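Local coordinates for thiamine-monophosphate kinase (PDB 6XEP), which probably catalyses the ATP-dependent phosphorylation of thiamine monophosphate to thiamine diphosphate, the active form of vitamin B1, at residues F69-K74 / G133-S138; L97-P100 / W106-A109; A156-D161 / S239-H244. All coordinates share one frame; numbering follows the deposited sequence. Where two conformers were deposited one is given.

Contact 1 of 3, residues F69-K74 / G133-S138; sequences FDIGWK and GPLSLS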
ATOM      1  N   PHE A  69      -3.808  16.917 -10.508  1.00 13.50           N
ATOM      2  CA  PHE A  69      -5.116  16.271 -10.657  1.00 12.85           C
ATOM      3  C   PHE A  69      -5.002  14.974 -11.450  1.00 14.81           C
ATOM      4  O   PHE A  69      -5.613  13.963 -11.099  1.00 12.66           O
ATOM      5  CB  PHE A  69      -6.098  17.233 -11.337  1.00 14.34           C
ATOM      6  CG  PHE A  69      -7.481  16.659 -11.563  1.00 12.85           C
ATOM      7  CD1 PHE A  69      -7.754  15.871 -12.661  1.00 14.50           C
ATOM      8  CD2 PHE A  69      -8.513  16.968 -10.699  1.00 14.40           C
ATOM      9  CE1 PHE A  69      -9.013  15.348 -12.865  1.00 18.36           C
ATOM     10  CE2 PHE A  69      -9.788  16.469 -10.893  1.00 17.20           C
ATOM     11  CZ  PHE A  69     -10.036  15.654 -11.978  1.00 15.76           C
ATOM     12  N   ASP A  70      -4.241  14.990 -12.536  1.00 12.74           N
ATOM     13  CA  ASP A  70      -4.141  13.800 -13.384  1.00 12.48           C
ATOM     14  C   ASP A  70      -3.349  12.691 -12.710  1.00 14.76           C
ATOM     15  O   ASP A  70      -3.647  11.505 -12.904  1.00 11.71           O
ATOM     16  CB  ASP A  70      -3.519  14.212 -14.714  1.00 15.18           C
ATOM     17  CG  ASP A  70      -4.321  15.308 -15.381  1.00 17.78           C
ATOM     18  OD1 ASP A  70      -5.568  15.201 -15.353  1.00 16.24           O
ATOM     19  OD2 ASP A  70      -3.729  16.285 -15.902  1.00 17.30           O
ATOM     20  N   ILE A  71      -2.341  13.055 -11.916  1.00 13.65           N
ATOM     21  CA  ILE A  71      -1.622  12.058 -11.134  1.00 12.48           C
ATOM     22  C   ILE A  71      -2.558  11.406 -10.127  1.00 14.36           C
ATOM     23  O   ILE A  71      -2.538  10.184  -9.940  1.00 12.49           O
ATOM     24  CB  ILE A  71      -0.402  12.696 -10.441  1.00 13.21           C
ATOM     25  CG1 ILE A  71       0.587  13.208 -11.484  1.00 14.14           C
ATOM     26  CG2 ILE A  71       0.291  11.675  -9.563  1.00 16.38           C
ATOM     27  CD1 ILE A  71       1.714  14.032 -10.865  1.00 16.14           C
ATOM     28  N   GLY A  72      -3.389  12.210  -9.458  1.00 12.45           N
ATOM     29  CA  GLY A  72      -4.340  11.649  -8.510  1.00 12.84           C
ATOM     30  C   GLY A  72      -5.339  10.714  -9.163  1.00 14.47           C
ATOM     31  O   GLY A  72      -5.604   9.614  -8.660  1.00 15.96           O
ATOM     32  N   TRP A  73      -5.885  11.122 -10.303  1.00 11.90           N
ATOM     33  CA  TRP A  73      -6.811  10.264 -11.041  1.00 12.89           C
ATOM     34  C   TRP A  73      -6.134   8.960 -11.467  1.00 12.92           C
ATOM     35  O   TRP A  73      -6.621   7.859 -11.177  1.00 11.29           O
ATOM     36  CB  TRP A  73      -7.336  11.023 -12.264  1.00 12.29           C
ATOM     37  CG  TRP A  73      -8.335  10.263 -13.123  1.00 11.68           C
ATOM     38  CD1 TRP A  73      -8.080   9.197 -13.952  1.00 13.18           C
ATOM     39  CD2 TRP A  73      -9.737  10.535 -13.244  1.00 13.91           C
ATOM     40  NE1 TRP A  73      -9.246   8.797 -14.580  1.00 14.33           N
ATOM     41  CE2 TRP A  73     -10.273   9.596 -14.160  1.00 13.67           C
ATOM     42  CE3 TRP A  73     -10.592  11.481 -12.668  1.00 15.89           C
ATOM     43  CZ2 TRP A  73     -11.618   9.575 -14.501  1.00 17.43           C
ATOM     44  CZ3 TRP A  73     -11.941  11.455 -13.015  1.00 20.04           C
ATOM     45  CH2 TRP A  73     -12.434  10.501 -13.913  1.00 18.34           C
ATOM     46  N   LYS A  74      -5.000   9.068 -12.159  1.00 11.23           N
ATOM     47  CA  LYS A  74      -4.423   7.889 -12.782  1.00 10.46           C
ATOM     48  C   LYS A  74      -3.895   6.915 -11.740  1.00 12.36           C
ATOM     49  O   LYS A  74      -4.017   5.697 -11.915  1.00 13.55           O
ATOM     50  CB  LYS A  74      -3.321   8.293 -13.771  1.00 12.28           C
ATOM     51  CG  LYS A  74      -2.783   7.080 -14.533  1.00 12.15           C
ATOM     52  CD  LYS A  74      -2.063   7.477 -15.829  1.00 11.46           C
ATOM     53  CE  LYS A  74      -1.715   6.219 -16.622  1.00 14.02           C
ATOM     54  NZ  LYS A  74      -1.056   6.506 -17.923  1.00 11.84           N
ATOM     55  N   GLY A 133      10.357  12.220   0.019  1.00 19.31           N
ATOM     56  CA  GLY A 133      11.101  11.421  -0.919  1.00 17.64           C
ATOM     57  C   GLY A 133      10.806  11.848  -2.341  1.00 20.89           C
ATOM     58  O   GLY A 133       9.941  12.693  -2.594  1.00 18.82           O
ATOM     59  N   PRO A 134      11.559  11.301  -3.292  1.00 18.11           N
ATOM     60  CA  PRO A 134      11.204  11.471  -4.706  1.00 16.33           C
ATOM     61  C   PRO A 134       9.732  11.155  -4.934  1.00 15.46           C
ATOM     62  O   PRO A 134       9.177  10.239  -4.328  1.00 17.99           O
ATOM     63  CB  PRO A 134      12.115  10.464  -5.416  1.00 20.40           C
ATOM     64  CG  PRO A 134      13.241  10.273  -4.517  1.00 23.38           C
ATOM     65  CD  PRO A 134      12.779  10.507  -3.109  1.00 21.39           C
ATOM     66  N   LEU A 135       9.092  11.937  -5.805  1.00 17.47           N
ATOM     67  CA  LEU A 135       7.653  11.849  -5.993  1.00 15.80           C
ATOM     68  C   LEU A 135       7.245  10.435  -6.395  1.00 17.22           C
ATOM     69  O   LEU A 135       7.621   9.941  -7.462  1.00 13.93           O
ATOM     70  CB  LEU A 135       7.195  12.871  -7.038  1.00 16.84           C
ATOM     71  CG  LEU A 135       5.706  12.901  -7.353  1.00 20.39           C
ATOM     72  CD1 LEU A 135       4.872  13.201  -6.112  1.00 21.59           C
ATOM     73  CD2 LEU A 135       5.419  13.922  -8.465  1.00 24.26           C
ATOM     74  N   SER A 136       6.476   9.792  -5.528  1.00 12.94           N
ATOM     75  CA  SER A 136       6.063   8.407  -5.718  1.00 15.19           C
ATOM     76  C   SER A 136       4.733   8.233  -5.013  1.00 20.29           C
ATOM     77  O   SER A 136       4.569   8.684  -3.873  1.00 17.77           O
ATOM     78  CB  SER A 136       7.098   7.423  -5.159  1.00 13.93           C
ATOM     79  OG  SER A 136       6.679   6.069  -5.317  1.00 17.52           O
ATOM     80  N   LEU A 137       3.793   7.604  -5.697  1.00 15.62           N
ATOM     81  CA  LEU A 137       2.436   7.425  -5.205  1.00 17.03           C
ATOM     82  C   LEU A 137       2.128   5.939  -5.222  1.00 18.21           C
ATOM     83  O   LEU A 137       2.124   5.311  -6.289  1.00 19.07           O
ATOM     84  CB  LEU A 137       1.443   8.202  -6.073  1.00 18.78           C
ATOM     85  CG  LEU A 137       1.902   9.659  -6.228  1.00 21.25           C
ATOM     86  CD1 LEU A 137       2.710   9.978  -7.478  1.00 22.98           C
ATOM     87  CD2 LEU A 137       0.777  10.544  -6.162  1.00 31.37           C
ATOM     88  N   SER A 138       1.893   5.368  -4.049  1.00 18.69           N
ATOM     89  CA  SER A 138       1.605   3.945  -3.936  1.00 15.65           C
ATOM     90  C   SER A 138       0.200   3.787  -3.376  1.00 25.66           C
ATOM     91  O   SER A 138      -0.091   4.279  -2.283  1.00 19.51           O
ATOM     92  CB  SER A 138       2.621   3.249  -3.034  1.00 21.66           C
ATOM     93  OG  SER A 138       2.551   1.841  -3.196  1.00 23.95           O
TER

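Contact 2 of 3, residues L97-P100 / W106-A109; sequences LSLP and WIEA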
ATOM      1  N   LEU A  97       2.002   8.628  -0.074  1.00 17.92           N
ATOM      2  CA  LEU A  97       2.563   9.686  -0.906  1.00 17.78           C
ATOM      3  C   LEU A  97       3.977  10.009  -0.442  1.00 17.32           C
ATOM      4  O   LEU A  97       4.198  10.298   0.736  1.00 18.06           O
ATOM      5  CB  LEU A  97       1.726  10.960  -0.823  1.00 22.83           C
ATOM      6  CG  LEU A  97       0.331  11.097  -1.410  1.00 32.40           C
ATOM      7  CD1 LEU A  97       0.059  12.570  -1.596  1.00 27.56           C
ATOM      8  CD2 LEU A  97       0.299  10.403  -2.725  1.00 42.16           C
ATOM      9  N   SER A  98       4.932   9.945  -1.363  1.00 17.01           N
ATOM     10  CA  SER A  98       6.277  10.453  -1.147  1.00 17.09           C
ATOM     11  C   SER A  98       6.387  11.751  -1.925  1.00 17.94           C
ATOM     12  O   SER A  98       6.191  11.751  -3.141  1.00 16.70           O
ATOM     13  CB  SER A  98       7.333   9.452  -1.620  1.00 17.29           C
ATOM     14  OG  SER A  98       7.265   8.250  -0.856  1.00 19.19           O
ATOM     15  N   LEU A  99       6.664  12.851  -1.224  1.00 17.33           N
ATOM     16  CA  LEU A  99       6.821  14.143  -1.863  1.00 22.39           C
ATOM     17  C   LEU A  99       8.173  14.747  -1.520  1.00 19.87           C
ATOM     18  O   LEU A  99       8.600  14.688  -0.359  1.00 19.13           O
ATOM     19  CB  LEU A  99       5.732  15.124  -1.414  1.00 28.16           C
ATOM     20  CG  LEU A  99       4.322  14.555  -1.363  1.00 28.90           C
ATOM     21  CD1 LEU A  99       3.422  15.568  -0.684  1.00 36.45           C
ATOM     22  CD2 LEU A  99       3.852  14.250  -2.766  1.00 31.84           C
ATOM     23  N   PRO A 100       8.842  15.375  -2.490  1.00 20.01           N
ATOM     24  CA  PRO A 100      10.140  15.996  -2.194  1.00 25.62           C
ATOM     25  C   PRO A 100      10.023  17.162  -1.232  1.00 29.91           C
ATOM     26  O   PRO A 100      10.862  17.312  -0.331  1.00 30.84           O
ATOM     27  CB  PRO A 100      10.631  16.449  -3.579  1.00 26.04           C
ATOM     28  CG  PRO A 100       9.731  15.802  -4.569  1.00 35.30           C
ATOM     29  CD  PRO A 100       8.428  15.591  -3.882  1.00 28.39           C
ATOM     30  N   TRP A 106      -0.438  21.469  -4.198  1.00 18.71           N
ATOM     31  CA  TRP A 106      -0.334  20.266  -5.020  1.00 18.20           C
ATOM     32  C   TRP A 106      -1.166  19.131  -4.441  1.00 17.90           C
ATOM     33  O   TRP A 106      -1.881  18.448  -5.171  1.00 13.15           O
ATOM     34  CB  TRP A 106       1.132  19.848  -5.156  1.00 18.90           C
ATOM     35  CG  TRP A 106       1.349  18.753  -6.148  1.00 15.48           C
ATOM     36  CD1 TRP A 106       1.746  18.895  -7.449  1.00 15.79           C
ATOM     37  CD2 TRP A 106       1.234  17.348  -5.915  1.00 17.36           C
ATOM     38  NE1 TRP A 106       1.868  17.667  -8.040  1.00 19.79           N
ATOM     39  CE2 TRP A 106       1.550  16.698  -7.125  1.00 17.98           C
ATOM     40  CE3 TRP A 106       0.884  16.573  -4.806  1.00 19.58           C
ATOM     41  CZ2 TRP A 106       1.529  15.313  -7.254  1.00 14.98           C
ATOM     42  CZ3 TRP A 106       0.861  15.188  -4.937  1.00 20.16           C
ATOM     43  CH2 TRP A 106       1.165  14.578  -6.154  1.00 20.81           C
ATOM     44  N   ILE A 107      -1.112  18.935  -3.128  1.00 16.72           N
ATOM     45  CA  ILE A 107      -1.847  17.829  -2.528  1.00 17.43           C
ATOM     46  C   ILE A 107      -3.344  18.044  -2.676  1.00 15.93           C
ATOM     47  O   ILE A 107      -4.094  17.094  -2.905  1.00 13.86           O
ATOM     48  CB  ILE A 107      -1.447  17.651  -1.054  1.00 20.20           C
ATOM     49  CG1 ILE A 107      -0.026  17.106  -0.956  1.00 23.03           C
ATOM     50  CG2 ILE A 107      -2.356  16.653  -0.369  1.00 26.57           C
ATOM     51  CD1 ILE A 107       0.483  17.074   0.483  1.00 32.93           C
ATOM     52  N   GLU A 108      -3.804  19.290  -2.544  1.00 16.99           N
ATOM     53  CA  GLU A 108      -5.226  19.574  -2.719  0.55 17.72           C
ATOM     54  C   GLU A 108      -5.679  19.234  -4.136  1.00 17.22           C
ATOM     55  O   GLU A 108      -6.758  18.667  -4.336  1.00 15.16           O
ATOM     56  CB  GLU A 108      -5.501  21.042  -2.392  0.55 19.39           C
ATOM     57  CG  GLU A 108      -6.960  21.459  -2.481  0.55 19.53           C
ATOM     58  CD  GLU A 108      -7.254  22.756  -1.719  0.55 25.72           C
ATOM     59  OE1 GLU A 108      -6.542  23.765  -1.922  0.55 21.32           O
ATOM     60  OE2 GLU A 108      -8.205  22.762  -0.907  0.55 24.88           O
ATOM     61  N   ALA A 109      -4.865  19.587  -5.130  1.00 13.90           N
ATOM     62  CA  ALA A 109      -5.190  19.294  -6.523  1.00 12.63           C
ATOM     63  C   ALA A 109      -5.108  17.805  -6.807  1.00 12.77           C
ATOM     64  O   ALA A 109      -5.920  17.259  -7.563  1.00 12.64           O
ATOM     65  CB  ALA A 109      -4.240  20.053  -7.445  1.00 17.82           C
TER

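Contact 3 of 3, residues A156-D161 / S239-H244; sequences AQLGDD and SNVAAH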
ATOM      1  N   ALA A 156     -10.498 -19.375 -20.134  1.00 16.28           N
ATOM      2  CA  ALA A 156     -10.937 -19.287 -21.521  1.00 16.09           C
ATOM      3  C   ALA A 156     -11.221 -20.689 -22.055  1.00 22.23           C
ATOM      4  O   ALA A 156     -10.552 -21.652 -21.683  1.00 18.44           O
ATOM      5  CB  ALA A 156      -9.875 -18.592 -22.371  1.00 15.97           C
ATOM      6  N   GLN A 157     -12.243 -20.811 -22.904  1.00 18.90           N
ATOM      7  CA  GLN A 157     -12.675 -22.089 -23.448  0.53 20.09           C
ATOM      8  C   GLN A 157     -12.486 -22.099 -24.955  1.00 18.12           C
ATOM      9  O   GLN A 157     -12.661 -21.075 -25.616  1.00 18.67           O
ATOM     10  CB  GLN A 157     -14.150 -22.365 -23.122  0.53 22.33           C
ATOM     11  CG  GLN A 157     -14.416 -22.490 -21.636  0.53 19.46           C
ATOM     12  CD  GLN A 157     -13.636 -23.624 -21.025  0.53 19.26           C
ATOM     13  OE1 GLN A 157     -13.740 -24.774 -21.470  0.53 26.42           O
ATOM     14  NE2 GLN A 157     -12.837 -23.317 -20.004  0.53 22.25           N
ATOM     15  N   LEU A 158     -12.143 -23.270 -25.493  1.00 17.21           N
ATOM     16  CA  LEU A 158     -12.072 -23.420 -26.938  1.00 18.60           C
ATOM     17  C   LEU A 158     -13.385 -22.985 -27.575  1.00 21.32           C
ATOM     18  O   LEU A 158     -14.470 -23.304 -27.075  1.00 18.14           O
ATOM     19  CB  LEU A 158     -11.755 -24.881 -27.298  1.00 16.08           C
ATOM     20  CG  LEU A 158     -10.410 -25.414 -26.785  1.00 26.36           C
ATOM     21  CD1 LEU A 158     -10.146 -26.823 -27.298  1.00 23.19           C
ATOM     22  CD2 LEU A 158      -9.259 -24.500 -27.173  1.00 24.50           C
ATOM     23  N   GLY A 159     -13.285 -22.246 -28.681  1.00 16.16           N
ATOM     24  CA  GLY A 159     -14.453 -21.701 -29.337  1.00 18.80           C
ATOM     25  C   GLY A 159     -14.949 -20.358 -28.822  1.00 18.54           C
ATOM     26  O   GLY A 159     -15.855 -19.779 -29.441  1.00 19.76           O
ATOM     27  N   ASP A 160     -14.388 -19.828 -27.731  1.00 18.43           N
ATOM     28  CA  ASP A 160     -14.821 -18.524 -27.231  1.00 16.18           C
ATOM     29  C   ASP A 160     -14.542 -17.422 -28.252  1.00 15.62           C
ATOM     30  O   ASP A 160     -13.558 -17.468 -28.995  1.00 16.74           O
ATOM     31  CB  ASP A 160     -14.093 -18.162 -25.932  1.00 15.28           C
ATOM     32  CG  ASP A 160     -14.648 -18.869 -24.711  1.00 18.04           C
ATOM     33  OD1 ASP A 160     -15.643 -19.622 -24.838  1.00 17.49           O
ATOM     34  OD2 ASP A 160     -14.080 -18.657 -23.614  1.00 17.31           O
ATOM     35  N   ASP A 161     -15.406 -16.409 -28.263  1.00 16.28           N
ATOM     36  CA  ASP A 161     -15.043 -15.122 -28.846  1.00 17.30           C
ATOM     37  C   ASP A 161     -14.130 -14.363 -27.883  1.00 18.58           C
ATOM     38  O   ASP A 161     -14.237 -14.500 -26.665  1.00 17.93           O
ATOM     39  CB  ASP A 161     -16.278 -14.260 -29.118  1.00 14.14           C
ATOM     40  CG  ASP A 161     -17.222 -14.868 -30.134  1.00 17.70           C
ATOM     41  OD1 ASP A 161     -16.732 -15.471 -31.108  1.00 17.50           O
ATOM     42  OD2 ASP A 161     -18.465 -14.715 -29.971  1.00 19.99           O
ATOM     43  N   SER A 239      -4.835 -20.242 -19.612  1.00 14.90           N
ATOM     44  CA  SER A 239      -5.915 -21.123 -20.037  1.00 15.29           C
ATOM     45  C   SER A 239      -5.438 -22.289 -20.906  1.00 15.75           C
ATOM     46  O   SER A 239      -6.247 -23.161 -21.221  1.00 16.05           O
ATOM     47  CB  SER A 239      -6.991 -20.328 -20.808  1.00 13.32           C
ATOM     48  OG  SER A 239      -7.532 -19.259 -20.017  1.00 16.14           O
ATOM     49  N   ASN A 240      -4.162 -22.323 -21.297  1.00 16.70           N
ATOM     50  CA  ASN A 240      -3.603 -23.395 -22.143  1.00 17.11           C
ATOM     51  C   ASN A 240      -4.299 -23.466 -23.508  1.00 16.86           C
ATOM     52  O   ASN A 240      -4.684 -24.546 -23.983  1.00 15.30           O
ATOM     53  CB  ASN A 240      -3.671 -24.759 -21.434  1.00 21.19           C
ATOM     54  CG  ASN A 240      -2.833 -25.842 -22.134  1.00 25.96           C
ATOM     55  OD1 ASN A 240      -1.754 -25.572 -22.667  1.00 19.30           O
ATOM     56  ND2 ASN A 240      -3.326 -27.080 -22.108  1.00 22.32           N
ATOM     57  N   VAL A 241      -4.446 -22.305 -24.156  1.00 15.88           N
ATOM     58  CA  VAL A 241      -5.150 -22.208 -25.436  1.00 14.57           C
ATOM     59  C   VAL A 241      -4.408 -21.239 -26.344  1.00 14.32           C
ATOM     60  O   VAL A 241      -3.542 -20.485 -25.909  1.00 16.05           O
ATOM     61  CB  VAL A 241      -6.609 -21.741 -25.281  1.00 15.69           C
ATOM     62  CG1 VAL A 241      -7.407 -22.730 -24.438  1.00 18.91           C
ATOM     63  CG2 VAL A 241      -6.633 -20.305 -24.682  1.00 12.77           C
ATOM     64  N   ALA A 242      -4.786 -21.249 -27.616  1.00 15.98           N
ATOM     65  CA  ALA A 242      -4.370 -20.179 -28.512  1.00 14.56           C
ATOM     66  C   ALA A 242      -5.413 -19.074 -28.521  1.00 18.60           C
ATOM     67  O   ALA A 242      -6.622 -19.321 -28.416  1.00 14.20           O
ATOM     68  CB  ALA A 242      -4.171 -20.679 -29.948  1.00 14.18           C
ATOM     69  N   ALA A 243      -4.930 -17.846 -28.650  1.00 12.56           N
ATOM     70  CA  ALA A 243      -5.776 -16.684 -28.886  1.00 12.63           C
ATOM     71  C   ALA A 243      -5.464 -16.121 -30.266  1.00 18.55           C
ATOM     72  O   ALA A 243      -4.296 -15.892 -30.606  1.00 21.48           O
ATOM     73  CB  ALA A 243      -5.552 -15.621 -27.807  1.00 19.49           C
ATOM     74  N   HIS A 244      -6.490 -15.929 -31.074  1.00 16.23           N
ATOM     75  CA  HIS A 244      -6.308 -15.402 -32.417  1.00 14.94           C
ATOM     76  C   HIS A 244      -6.961 -14.027 -32.458  1.00 21.31           C
ATOM     77  O   HIS A 244      -8.118 -13.887 -32.062  1.00 21.19           O
ATOM     78  CB  HIS A 244      -6.911 -16.344 -33.456  1.00 19.52           C
ATOM     79  CG  HIS A 244      -6.078 -17.571 -33.702  1.00 16.86           C
ATOM     80  ND1 HIS A 244      -5.146 -17.645 -34.711  1.00 21.80           N
ATOM     81  CD2 HIS A 244      -6.006 -18.749 -33.037  1.00 17.94           C
ATOM     82  CE1 HIS A 244      -4.558 -18.831 -34.683  1.00 24.21           C
ATOM     83  NE2 HIS A 244      -5.056 -19.515 -33.667  1.00 19.75           N
TER
HETATM   84  O   HOH W   1      -8.780 -23.789 -21.192  1.00 24.27           O

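Contact 1 of 3, residues F69-K74 / G133-S138
Ile71 of helix 68-85 meets Leu137 of strand 136-145 and, more loosely, Leu135 just before that strand. This is helix-on-sheet packing in the N-terminal domain of a PurM-like (AIR synthase related) fold. The side chains of Ile71 and Leu137 lie roughly perpendicular. The gamma methyl CG2 of Ile71 does the touching. It sits against both ends of the leucine fork, 3.6 Å from Leu137 CD1 and 3.6 Å from Leu137 CD2. Ile71 carries CG2 anti to its backbone N and CG1 beside that N (chi1 -63°), which sends the two branches to different neighbours. CG2 goes to Leu137, while the longer branch runs toward Leu135.

Phe110 and Trp106 of helix 104-120 join the same apolar layer, touching Leu137 and Ile71 respectively. Leu97 of strand 89-99 lies against Leu137 as well. Away from the contact, Lys74 forms a salt bridge with Asp274 and Asp70 one with Arg203. The contact itself is wholly apolar. Its looser end is the approach of Ile71 CD1 to Leu135 CD2, at 4.4 Å.

Contact 2 of 3, residues L97-P100 / W106-A109
Leu99 reaches from strand 89-99 to two successive residues of helix 104-120, Trp106 and Ile107. Strand and helix are the first two elements of a beta-alpha-beta unit that is completed by strand 124-132. The helix packs on the sheet of the PurM-like N-terminal domain, and the contact is made of side chains alone.

The two methyls of Leu99 divide the work. CD1 meets the end of Ile107, 3.5 Å from Ile107 CD1 and 3.8 Å from Ile107 CG1. CD2 turns to the indole and lies 3.8 Å from Trp106 CZ3, approaching the ring at a slant. Leu97, two residues back on the strand, comes to the same ring carbon near the ring plane. Trp106 CZ3 is thus the point where both leucines arrive.

The indole is extended toward the strand because its CG stands anti to the backbone N (chi1 -171°). Ile107 starts off in a different direction, yet its extended longer branch (chi2 173°) carries CD1 to Leu99.

The next shell holds these groups in place. Phe110, one turn further along the helix, meets the Trp106 ring with the planes about 20° apart. Ala68 of helix 68-85 and Leu135 also touch Trp106, and Ala15 and Leu16 touch Ile107. Leu97 and Leu99 are fixed by backbone hydrogen bonds to Thr131 on strand 124-132. Between them, Ser98 is turned to the second subunit, where its OG is hydrogen-bonded to Asn57 ND2 of that subunit. On the indole, the longer approach is that of Leu97 CD1 to Trp106 CZ3, at 4.3 Å.

Contact 3 of 3, residues A156-D161 / S239-H244
Ala156 and Ser239 are joined by the one direct hydrogen bond between the loop 156-161 and the segment 239-244. Ala156 N donates to Ser239 OG over 3.0 Å, with an N-H...O angle of 148°. The serine stands just before Asn240, where helix 228-239 gives way. Its OG lies beside its own backbone N (chi1 -58°), which turns the hydroxyl toward Ala156. The same OG is also hydrogen-bonded to the carbonyl of Arg153, a residue predicted to bind ATP. One hydroxyl therefore links two points of the chain leading into the loop.

A water makes the second polar link. It donates to Ala156 O at 2.8 Å and to Ser239 O at 2.6 Å. Ala156 is thus connected to Ser239 through both its N and its O.

The apolar part lies next to this. Leu158 and Val241 run side by side, pointing opposite ways, with Leu158 CD2 3.7 Å from Val241 CG1. The other valine methyl, CG2, is 4.3 Å from Ala156 CB. Val241 also packs on Ile307 of strand 301-308.

Each segment also has a local backbone motif. Residues 157-160 form a type II beta turn, closed by Asp160 N to Gln157 O. Asp160 OD2 accepts from Gln157 N at 2.9 Å, and the donor comes from well above the carboxylate plane. This oxygen has further partners in Thr281 and His219. In the other segment, Asn240 has positive phi (61°) and ends the helix in a Schellman motif before strand 242-245.

The contact joins a helix end to the loop before strand 161-165 in the C-terminal domain. Its chemistry implies that both backbone polar atoms of Ala156 are paired, its N by a hydroxyl and its O by a water, while a small apolar patch lies alongside.

How the contacts relate
Contacts 1 and 2 belong to one apolar layer between the sheet and the helices of the N-terminal domain. Their centres are about 7 Å apart, and they are joined directly: Ser136 O and Ser98 N, 2.8 Å apart, probably pair between neighbouring strands. Contact 1 is buried, and contact 2 is partly buried further from the centre of the chain. Both depend on branched apolar side chains, with an indole added in contact 2. Contact 3 is separate, in the C-terminal domain on the opposite side of the chain's centre, its centre about 37 Å from that of contact 1. It is partly buried, joins a loop to a helix end, and adds a hydrogen bond and a water.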